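Uncharacterized protein (Bordetella bronchiseptica, PDB 4XG0) probably acts as an ATP-dependent kinase of the DUF1537 family, phosphorylating an acid sugar in a catabolic pathway. Local coordinates at residues V43-R47 with A48-T52; A214-D217 with A218-Q221; A416-A419 with I420-R424. One frame throughout, in Å; residues are numbered along the deposited sequence.

Contact 1: V43-R47 with A48-T52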
loop_
_atom_site.group_PDB
_atom_site.type_symbol
_atom_site.label_atom_id
_atom_site.label_comp_id
_atom_site.label_asym_id
_atom_site.label_seq_id
_atom_site.Cartn_x
_atom_site.Cartn_y
_atom_site.Cartn_z
ATOM N N VAL A 43 -11.258 -8.433 0.511
ATOM C CA VAL A 43 -10.166 -9.420 0.703
ATOM C C VAL A 43 -8.810 -8.789 0.386
ATOM O O VAL A 43 -7.798 -9.125 0.965
ATOM C CB VAL A 43 -10.412 -10.699 -0.094
ATOM C CG1 VAL A 43 -9.225 -11.707 0.116
ATOM C CG2 VAL A 43 -11.671 -11.357 0.413
ATOM N N GLN A 44 -8.806 -7.806 -0.516
ATOM C CA GLN A 44 -7.557 -7.101 -0.766
ATOM C C GLN A 44 -7.028 -6.366 0.420
ATOM O O GLN A 44 -5.825 -6.281 0.595
ATOM C CB GLN A 44 -7.680 -6.207 -1.990
ATOM C CG GLN A 44 -7.894 -7.019 -3.235
ATOM C CD GLN A 44 -6.783 -8.092 -3.446
ATOM O OE1 GLN A 44 -5.599 -7.807 -3.350
ATOM N NE2 GLN A 44 -7.186 -9.311 -3.710
ATOM N N PHE A 45 -7.923 -5.806 1.253
ATOM C CA PHE A 45 -7.474 -5.200 2.493
ATOM C C PHE A 45 -6.989 -6.210 3.494
ATOM O O PHE A 45 -5.992 -5.958 4.150
ATOM C CB PHE A 45 -8.533 -4.248 3.069
ATOM C CG PHE A 45 -8.649 -2.981 2.294
ATOM C CD1 PHE A 45 -9.201 -2.967 1.046
ATOM C CD2 PHE A 45 -8.118 -1.813 2.817
ATOM C CE1 PHE A 45 -9.288 -1.782 0.341
ATOM C CE2 PHE A 45 -8.201 -0.623 2.092
ATOM C CZ PHE A 45 -8.752 -0.627 0.883
ATOM N N VAL A 46 -7.660 -7.354 3.603
ATOM C CA VAL A 46 -7.195 -8.432 4.462
ATOM C C VAL A 46 -5.780 -8.874 4.080
ATOM O O VAL A 46 -4.926 -9.168 4.952
ATOM C CB VAL A 46 -8.107 -9.633 4.319
ATOM C CG1 VAL A 46 -7.466 -10.869 4.977
ATOM C CG2 VAL A 46 -9.469 -9.350 4.913
ATOM N N ARG A 47 -5.532 -8.930 2.775
ATOM C CA ARG A 47 -4.263 -9.423 2.234
ATOM C C ARG A 47 -3.123 -8.458 2.502
ATOM O O ARG A 47 -1.945 -8.866 2.545
ATOM C CB ARG A 47 -4.396 -9.821 0.739
ATOM C CG ARG A 47 -5.261 -10.998 0.589
ATOM C CD ARG A 47 -5.389 -11.495 -0.824
ATOM N NE ARG A 47 -5.683 -12.927 -0.814
ATOM C CZ ARG A 47 -6.070 -13.626 -1.880
ATOM N NH1 ARG A 47 -6.310 -14.929 -1.757
ATOM N NH2 ARG A 47 -6.221 -13.024 -3.058
ATOM N N ALA A 48 -3.445 -7.212 2.834
ATOM C CA ALA A 48 -2.453 -6.202 3.239
ATOM C C ALA A 48 -2.327 -6.013 4.770
ATOM O O ALA A 48 -1.662 -5.090 5.277
ATOM C CB ALA A 48 -2.761 -4.920 2.542
ATOM N N GLY A 49 -2.990 -6.908 5.495
ATOM C CA GLY A 49 -2.905 -6.957 6.929
ATOM C C GLY A 49 -4.012 -6.343 7.752
ATOM O O GLY A 49 -3.987 -6.442 8.974
ATOM N N TRP A 50 -4.959 -5.693 7.096
ATOM C CA TRP A 50 -6.062 -5.043 7.799
ATOM C C TRP A 50 -7.098 -6.038 8.329
ATOM O O TRP A 50 -7.580 -6.891 7.593
ATOM C CB TRP A 50 -6.763 -4.073 6.874
ATOM C CG TRP A 50 -5.938 -2.918 6.384
ATOM C CD1 TRP A 50 -5.322 -2.801 5.143
ATOM C CD2 TRP A 50 -5.656 -1.699 7.081
ATOM N NE1 TRP A 50 -4.681 -1.591 5.076
ATOM C CE2 TRP A 50 -4.886 -0.888 6.221
ATOM C CE3 TRP A 50 -6.008 -1.196 8.340
ATOM C CZ2 TRP A 50 -4.438 0.404 6.601
ATOM C CZ3 TRP A 50 -5.555 0.090 8.715
ATOM C CH2 TRP A 50 -4.800 0.878 7.821
ATOM N N ALA A 51 -7.477 -5.894 9.593
ATOM C CA ALA A 51 -8.612 -6.624 10.135
ATOM C C ALA A 51 -9.873 -6.049 9.505
ATOM O O ALA A 51 -10.180 -4.859 9.673
ATOM C CB ALA A 51 -8.665 -6.490 11.648
ATOM N N THR A 52 -10.584 -6.896 8.765
ATOM C CA THR A 52 -11.617 -6.427 7.828
ATOM C C THR A 52 -12.939 -7.137 8.091
ATOM O O THR A 52 -12.978 -8.359 8.233
ATOM C CB THR A 52 -11.191 -6.700 6.390
ATOM O OG1 THR A 52 -9.973 -6.007 6.114
ATOM C CG2 THR A 52 -12.257 -6.253 5.408
#
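Phe-45 O, one of the last carbonyl oxygens of helix 35-47, is gripped by two amides that come at it from opposite faces of its carbonyl plane: Trp-50 N and Ala-48 N. Both bonds measure 3.1 Å from the Phe-45 O acceptor to the donor nitrogens Trp-50 N and Ala-48 N, but the first lies only 31° from the carbonyl plane, whereas the second stands high above it. A second closure, Gly-49 N to Val-46 O at 3.0 Å, completes a Schellman motif. Gly-49 is its C-prime residue: the backbone there has positive phi, at angles where a CB would jam against the carbonyl oxygen of Ala-48. The reversal carries the chain from helix 35-47 into strand 52-54, at one edge of the parallel sheet of the sugar-binding domain.

The chain that turns back brings side chains onto the last turn of the helix. Trp-50 keeps Phe-45 O at the edge of its indole, in the ring plane, and its CD1 approaches Phe-45 CD2 at 3.8 Å. The two rings are inclined by 49°. Farther along, Thr-52 CB presses against Val-46 CG2 at 3.5 Å, tighter than usual for two carbons. With its OG1 beside its own backbone N (chi1 -60°), Thr-52 hydrogen-bonds back to Trp-50 O. That same oxygen receives a CA-H...O contact from Val-46 CA at 3.5 Å.

Val-73 of the neighbouring strand and Ala-247 of helix 240-252 touch the Phe-45 side chain, and Trp-50 NE1 donates to Ala-247 O. With two amides on the carbonyl oxygen of the buried Phe-45, the helix end is satisfied largely by main-chain donors, while the aromatic pair packs against the same turn.

Contact 2: A214-D217 with A218-Q221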
loop_
_atom_site.group_PDB
_atom_site.type_symbol
_atom_site.label_atom_id
_atom_site.label_comp_id
_atom_site.label_asym_id
_atom_site.label_seq_id
_atom_site.Cartn_x
_atom_site.Cartn_y
_atom_site.Cartn_z
ATOM N N ALA A 214 -5.306 5.829 -16.188
ATOM C CA ALA A 214 -4.386 4.761 -15.790
ATOM C C ALA A 214 -4.390 3.696 -16.864
ATOM O O ALA A 214 -5.451 3.166 -17.212
ATOM C CB ALA A 214 -4.834 4.157 -14.474
ATOM N N LEU A 215 -3.212 3.364 -17.371
ATOM C CA LEU A 215 -3.072 2.270 -18.331
ATOM C C LEU A 215 -2.640 0.936 -17.680
ATOM O O LEU A 215 -2.906 -0.164 -18.212
ATOM C CB LEU A 215 -2.028 2.670 -19.352
ATOM C CG LEU A 215 -2.052 1.965 -20.694
ATOM C CD1 LEU A 215 -3.406 2.173 -21.392
ATOM C CD2 LEU A 215 -0.929 2.547 -21.538
ATOM N N ASP A 216 -1.954 1.036 -16.547
ATOM C CA ASP A 216 -1.374 -0.143 -15.915
ATOM C C ASP A 216 -1.335 -0.012 -14.395
ATOM O O ASP A 216 -1.703 1.028 -13.841
ATOM C CB ASP A 216 0.019 -0.476 -16.485
ATOM C CG ASP A 216 1.025 0.638 -16.306
ATOM O OD1 ASP A 216 0.792 1.582 -15.518
ATOM O OD2 ASP A 216 2.079 0.549 -16.959
ATOM N N ASP A 217 -0.876 -1.070 -13.748
ATOM C CA ASP A 217 -0.832 -1.123 -12.285
ATOM C C ASP A 217 0.100 -0.054 -11.751
ATOM O O ASP A 217 -0.152 0.507 -10.683
ATOM C CB ASP A 217 -0.379 -2.504 -11.801
ATOM C CG ASP A 217 -1.463 -3.555 -11.945
ATOM O OD1 ASP A 217 -2.653 -3.188 -11.961
ATOM O OD2 ASP A 217 -1.124 -4.755 -12.033
ATOM N N ALA A 218 1.200 0.207 -12.462
ATOM C CA ALA A 218 2.114 1.264 -12.063
ATOM C C ALA A 218 1.383 2.605 -11.991
ATOM O O ALA A 218 1.638 3.431 -11.098
ATOM C CB ALA A 218 3.333 1.344 -13.027
ATOM N N ASP A 219 0.516 2.848 -12.969
ATOM C CA ASP A 219 -0.235 4.096 -13.026
ATOM C C ASP A 219 -1.207 4.129 -11.870
ATOM O O ASP A 219 -1.398 5.157 -11.250
ATOM C CB ASP A 219 -1.038 4.204 -14.307
ATOM C CG ASP A 219 -0.206 4.593 -15.520
ATOM O OD1 ASP A 219 0.957 5.030 -15.419
ATOM O OD2 ASP A 219 -0.762 4.483 -16.632
ATOM N N VAL A 220 -1.837 2.991 -11.601
ATOM C CA VAL A 220 -2.781 2.890 -10.489
ATOM C C VAL A 220 -2.060 3.100 -9.156
ATOM O O VAL A 220 -2.574 3.793 -8.242
ATOM C CB VAL A 220 -3.545 1.581 -10.502
ATOM C CG1 VAL A 220 -4.497 1.532 -9.314
ATOM C CG2 VAL A 220 -4.360 1.460 -11.808
ATOM N N GLN A 221 -0.863 2.537 -9.027
ATOM C CA GLN A 221 -0.116 2.699 -7.770
ATOM C C GLN A 221 0.298 4.153 -7.529
ATOM O O GLN A 221 0.234 4.665 -6.376
ATOM C CB GLN A 221 1.124 1.802 -7.753
ATOM C CG GLN A 221 2.037 1.986 -6.513
ATOM C CD GLN A 221 3.268 1.124 -6.589
ATOM O OE1 GLN A 221 4.139 1.337 -7.444
ATOM N NE2 GLN A 221 3.350 0.132 -5.709
#
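Asp-217 O receives Gln-221 N at 2.7 Å, the shortest hydrogen bond of the contact and part of the first turn of helix 217-230. The next bond, from Val-220 N to Asp-216 O, lies in the carbonyl plane and starts the same i to i+4 pattern one residue earlier.

Two aspartates join the loop to this turn by exchanging side-chain bonds with main-chain amides. Asp-216 is the N-cap: its OD1 accepts from Asp-219 N at 2.9 Å, the N-H arriving nearly head-on to the CG-OD1 bond. A chi1 of 60°, which sets CG between the backbone N and the carbonyl carbon, swings the carboxylate over the start of the helix. Asp-219 answers in the reverse direction. Its OD2 takes the amide of Leu-215, at 2.8 Å from Leu-215 N, through the anti lone pair and with an almost straight N-H...O angle of 169°. The two side chains cross at about a right angle, their carboxylate planes 55° apart, and Asp-216 OD1 comes within 3.5 Å of Asp-219 OD1. Ala-214 CB touches both Asp-219 CB and Val-220 CG2, each at 3.8 Å, an apolar contact beside the polar ones.

Val-220 also packs against Pro-143 and against Leu-242 and Pro-245 of helix 240-252, while Leu-215 lies over strand 147-150. Asp-219 OD1 forms a salt bridge with Arg-222, one turn farther along. The amide N-H groups at the helix start and this arginine probably offset the repulsion between the two carboxylates. What holds the loop after strand 209-212 to the helix is the reciprocal pair of bonds, Asp-219 N to Asp-216 OD1 and Leu-215 N to Asp-219 OD2.

Contact 3: A416-A419 with I420-R424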
loop_
_atom_site.group_PDB
_atom_site.type_symbol
_atom_site.label_atom_id
_atom_site.label_comp_id
_atom_site.label_asym_id
_atom_site.label_seq_id
_atom_site.Cartn_x
_atom_site.Cartn_y
_atom_site.Cartn_z
ATOM N N ALA A 416 11.327 -5.536 -0.594
ATOM C CA ALA A 416 11.252 -5.984 0.814
ATOM C C ALA A 416 10.963 -4.857 1.755
ATOM O O ALA A 416 10.048 -4.969 2.591
ATOM C CB ALA A 416 12.526 -6.671 1.224
ATOM N N ALA A 417 11.693 -3.762 1.628
ATOM C CA ALA A 417 11.441 -2.598 2.465
ATOM C C ALA A 417 10.041 -2.071 2.242
ATOM O O ALA A 417 9.313 -1.742 3.189
ATOM C CB ALA A 417 12.472 -1.526 2.194
ATOM N N GLN A 418 9.627 -1.986 0.985
ATOM C CA GLN A 418 8.308 -1.496 0.688
ATOM C C GLN A 418 7.245 -2.427 1.287
ATOM O O GLN A 418 6.243 -1.961 1.805
ATOM C CB GLN A 418 8.147 -1.349 -0.835
ATOM C CG GLN A 418 6.733 -0.990 -1.277
ATOM C CD GLN A 418 6.572 -0.809 -2.799
ATOM O OE1 GLN A 418 5.747 -0.010 -3.242
ATOM N NE2 GLN A 418 7.319 -1.580 -3.590
ATOM N N ALA A 419 7.490 -3.741 1.246
ATOM C CA ALA A 419 6.542 -4.730 1.764
ATOM C C ALA A 419 6.291 -4.518 3.231
ATOM O O ALA A 419 5.172 -4.711 3.697
ATOM C CB ALA A 419 7.043 -6.096 1.543
ATOM N N ILE A 420 7.337 -4.145 3.954
ATOM C CA ILE A 420 7.191 -3.938 5.405
ATOM C C ILE A 420 6.323 -2.703 5.608
ATOM O O ILE A 420 5.377 -2.694 6.399
ATOM C CB ILE A 420 8.545 -3.765 6.098
ATOM C CG1 ILE A 420 9.277 -5.116 6.220
ATOM C CG2 ILE A 420 8.362 -3.181 7.490
ATOM C CD1 ILE A 420 10.768 -4.997 6.571
ATOM N N ARG A 421 6.646 -1.641 4.881
ATOM C CA ARG A 421 5.948 -0.383 5.081
ATOM C C ARG A 421 4.476 -0.530 4.744
ATOM O O ARG A 421 3.629 0.022 5.407
ATOM C CB ARG A 421 6.543 0.690 4.190
ATOM C CG ARG A 421 7.950 0.991 4.515
ATOM C CD ARG A 421 8.415 2.300 3.947
ATOM N NE ARG A 421 9.416 2.757 4.883
ATOM C CZ ARG A 421 9.135 3.428 5.992
ATOM N NH1 ARG A 421 7.890 3.803 6.266
ATOM N NH2 ARG A 421 10.110 3.753 6.802
ATOM N N GLU A 422 4.195 -1.286 3.683
ATOM C CA GLU A 422 2.860 -1.346 3.112
ATOM C C GLU A 422 1.969 -2.447 3.664
ATOM O O GLU A 422 0.958 -2.779 3.081
ATOM C CB GLU A 422 2.974 -1.462 1.608
ATOM C CG GLU A 422 3.557 -0.193 1.020
ATOM C CD GLU A 422 3.539 -0.174 -0.492
ATOM O OE1 GLU A 422 3.470 -1.254 -1.130
ATOM O OE2 GLU A 422 3.640 0.942 -1.019
ATOM N N ARG A 423 2.395 -3.037 4.783
ATOM C CA ARG A 423 1.581 -3.987 5.509
ATOM C C ARG A 423 1.126 -3.357 6.805
ATOM O O ARG A 423 1.904 -2.669 7.459
ATOM C CB ARG A 423 2.378 -5.249 5.810
ATOM C CG ARG A 423 1.674 -6.212 6.726
ATOM C CD ARG A 423 2.226 -7.603 6.612
ATOM N NE ARG A 423 1.896 -8.157 5.307
ATOM C CZ ARG A 423 0.811 -8.888 5.054
ATOM N NH1 ARG A 423 0.601 -9.326 3.825
ATOM N NH2 ARG A 423 -0.057 -9.184 6.016
ATOM N N ARG A 424 -0.124 -3.612 7.141
ATOM C CA ARG A 424 -0.701 -3.212 8.416
ATOM C C ARG A 424 -0.358 -4.313 9.417
ATOM O O ARG A 424 -0.679 -5.485 9.199
ATOM C CB ARG A 424 -2.197 -3.063 8.298
ATOM C CG ARG A 424 -2.839 -2.599 9.591
ATOM C CD ARG A 424 -2.352 -1.196 9.951
ATOM N NE ARG A 424 -3.059 -0.711 11.138
ATOM C CZ ARG A 424 -2.488 -0.131 12.188
ATOM N NH1 ARG A 424 -1.175 0.043 12.252
ATOM N NH2 ARG A 424 -3.254 0.270 13.208
#
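Main-chain hydrogen bonds between 416-419 and 420-424 form the last turns of helix 412-421. Ile-420 N donates to Ala-416 O at 3.1 Å and Arg-421 N to Ala-417 O at 3.2 Å. Glu-422 N closes the series on Gln-418 O at 2.9 Å, running nearly along the carbonyl bond. Past this point the regular pattern fails: Glu-422 is the first residue to leave helical backbone angles, and Arg-423 N makes a weak bond to Ile-420 O.

Among side chains, Gln-418 and Glu-422 meet one turn apart. Gln-418 has CG anti to its backbone N (chi1 173°) and an extended chain, which brings its CG across the Glu-422 carboxylate obliquely, Gln-418 CG coming 3.3 Å from Glu-422 OE1. Nonpolar parts of other side chains rest on carbonyl oxygens of the preceding turn: Arg-421 CG is 3.3 Å from Ala-417 O, and Ile-420 CG1 lies 3.7 Å from Ala-416 O.

The charged ends find partners in other parts of the chain. Arg-421 makes a salt bridge with Asp-316 and Arg-424 one with Glu-72, while Glu-422 has a long, weak ion pair with Arg-225.

The buried side of the helix, with Ala-416, Ala-417 and Ile-420, packs on strands 259-263 and 399-403 of the mixed sheet, Ile-420 also reaching Leu-387 of strand 385-391. Beyond the helix end Arg-423 still touches Leu-387; the chain then runs on to the end of helix 35-47.

In the fold
Contact 3 is the junction of the set. Its tail meets the helix end of contact 1, with Ala-48 O 2.8 Å from Arg-424 N in a probable hydrogen bond and Trp-50 CZ3 packed 3.6 Å from Arg-424 NE; the two centres are 14 Å apart. Its other flank brushes contact 2, where the Gln-221 and Gln-418 side chains lie next to each other, the centres being 19 Å apart. Contacts 1 and 2 belong to the sugar-binding domain but do not touch. The C-terminal segment thus bridges the mixed sheet and that domain. A sulfate, probably from the crystallisation liquor, lies about 4 Å from the Gln-44 side chain, and a bound sulfate about 5 Å from that of Asp-217; such ions often mark pockets.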